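Local coordinates for alcohol dehydrogenase IV (Corynebacterium glutamicum, PDB 3IV7), which is an oxidoreductase of the iron-containing alcohol dehydrogenase family, probably an NAD-dependent maleylacetate reductase, at the interface of chains A and B. Residues are numbered along the deposited sequence; one frame, centred on the assembly and turned at random. Chains: chain A/B, Alcohol dehydrogenase IV.

The interface of chains A and B. Residues chain A 15-18; chain B 8-11.
Strand 15-20 of chain A and strand 7-12 of chain B run antiparallel and join edge to edge, so that one beta-sheet continues from subunit to subunit. A:Val17 and B:His10 face each other as a hydrogen-bonded pair. The amide N of A:Val17 gives its hydrogen to the carbonyl O of B:His10 at 2.7 Å, in the plane of that carbonyl. In return B:His10 N donates to A:Val17 O, also at 2.7 Å, nearly along the C=O axis; both bonds are almost straight, 168° at the hydrogen. The side chains of this pair take little part: A:Val17, which buries 46 Å², and B:His10 meet through their backbones.

On one face of the ladder A:Lys16, with 54 Å² hidden, lies alongside B:Asp11, both side chains pointing the same way. Its CG stands anti to the backbone N (chi1 174°), and bends at chi3 (-76°) and chi4 bring the terminal amine NZ over the neighbouring strand. There NZ forms a short salt bridge of 2.5 Å with B:Asp11 OD1, approaching on the syn side of the carboxylate; the pairing would favour a charged lysine and an ionised aspartate. A weak hydrogen bond of 3.3 Å links NZ to the amide oxygen OD1 of B:Asn9, whose side chain crosses the lysine obliquely. B:Asn9 also lies alongside the selenomethionine A:Met18, the two side chains pointing the same way, and A:Met18 CG packs 3.8 Å from the amide carbon CG of B:Asn9. B:Asp11, A:Lys16, B:Asn9 and A:Met18 thus alternate between the chains in one row across the seam. Repeated by the two-fold axis, this pairing zips the N-terminal strands together and would help hold the deposited dimer, if that is the working form.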
loop_
_atom_site.group_PDB
_atom_site.type_symbol
_atom_site.label_atom_id
_atom_site.label_comp_id
_atom_site.label_asym_id
_atom_site.label_seq_id
_atom_site.Cartn_x
_atom_site.Cartn_y
_atom_site.Cartn_z
ATOM N N GLN A 15 0.182 4.128 8.418
ATOM C CA GLN A 15 -0.422 5.426 8.272
ATOM C C GLN A 15 -1.923 5.350 8.096
ATOM O O GLN A 15 -2.444 4.431 7.481
ATOM C CB GLN A 15 0.189 6.167 7.076
ATOM C CG GLN A 15 0.097 7.678 7.198
ATOM C CD GLN A 15 0.973 8.396 6.181
ATOM O OE1 GLN A 15 0.994 8.038 4.998
ATOM N NE2 GLN A 15 1.697 9.421 6.636
ATOM N N LYS A 16 -2.616 6.323 8.674
ATOM C CA LYS A 16 -4.024 6.524 8.429
ATOM C C LYS A 16 -4.172 7.749 7.534
ATOM O O LYS A 16 -3.500 8.776 7.742
ATOM C CB LYS A 16 -4.788 6.744 9.729
ATOM C CG LYS A 16 -6.265 7.098 9.540
ATOM C CD LYS A 16 -6.969 7.446 10.905
ATOM C CE LYS A 16 -7.265 6.208 11.741
ATOM N NZ LYS A 16 -8.243 5.265 11.043
ATOM N N VAL A 17 -5.058 7.645 6.562
ATOM C CA VAL A 17 -5.361 8.723 5.662
ATOM C C VAL A 17 -6.831 8.957 5.682
ATOM O O VAL A 17 -7.629 8.013 5.492
ATOM C CB VAL A 17 -4.955 8.346 4.226
ATOM C CG1 VAL A 17 -5.166 9.542 3.267
ATOM C CG2 VAL A 17 -3.534 7.882 4.213
HETATM N N MSE A 18 -7.230 10.177 6.007
HETATM C CA MSE A 18 -8.642 10.541 5.999
HETATM C C MSE A 18 -8.825 11.571 4.892
HETATM O O MSE A 18 -8.077 12.549 4.821
HETATM C CB MSE A 18 -9.044 11.114 7.337
HETATM C CG MSE A 18 -8.717 10.196 8.511
HETATM SE SE MSE A 18 -8.788 11.117 10.244
HETATM C CE MSE A 18 -10.570 10.712 10.720
ATOM N N PHE B 8 -13.023 8.945 1.973
ATOM C CA PHE B 8 -12.641 7.653 2.512
ATOM C C PHE B 8 -11.694 7.847 3.690
ATOM O O PHE B 8 -11.142 8.934 3.887
ATOM C CB PHE B 8 -11.979 6.740 1.428
ATOM C CG PHE B 8 -10.654 7.247 0.912
ATOM C CD1 PHE B 8 -10.599 8.087 -0.171
ATOM C CD2 PHE B 8 -9.453 6.850 1.511
ATOM C CE1 PHE B 8 -9.376 8.560 -0.632
ATOM C CE2 PHE B 8 -8.246 7.333 1.060
ATOM C CZ PHE B 8 -8.208 8.151 -0.037
ATOM N N ASN B 9 -11.544 6.789 4.472
ATOM C CA ASN B 9 -10.678 6.747 5.621
ATOM C C ASN B 9 -9.940 5.461 5.426
ATOM O O ASN B 9 -10.575 4.402 5.307
ATOM C CB ASN B 9 -11.534 6.741 6.918
ATOM C CG ASN B 9 -10.700 6.962 8.225
ATOM O OD1 ASN B 9 -9.530 6.609 8.305
ATOM N ND2 ASN B 9 -11.357 7.504 9.258
ATOM N N HIS B 10 -8.625 5.533 5.211
ATOM C CA HIS B 10 -7.848 4.326 4.971
ATOM C C HIS B 10 -6.797 4.129 6.036
ATOM O O HIS B 10 -6.142 5.130 6.499
ATOM C CB HIS B 10 -7.171 4.391 3.598
ATOM C CG HIS B 10 -6.432 3.136 3.229
ATOM N ND1 HIS B 10 -7.038 2.078 2.616
ATOM C CD2 HIS B 10 -5.139 2.776 3.420
ATOM C CE1 HIS B 10 -6.143 1.126 2.403
ATOM N NE2 HIS B 10 -4.985 1.524 2.901
ATOM N N ASP B 11 -6.642 2.871 6.460
ATOM C CA ASP B 11 -5.562 2.476 7.391
ATOM C C ASP B 11 -4.624 1.580 6.700
ATOM O O ASP B 11 -5.005 0.535 6.240
ATOM C CB ASP B 11 -6.114 1.766 8.639
ATOM C CG ASP B 11 -7.029 2.627 9.422
ATOM O OD1 ASP B 11 -6.657 3.788 9.756
ATOM O OD2 ASP B 11 -8.132 2.167 9.711
#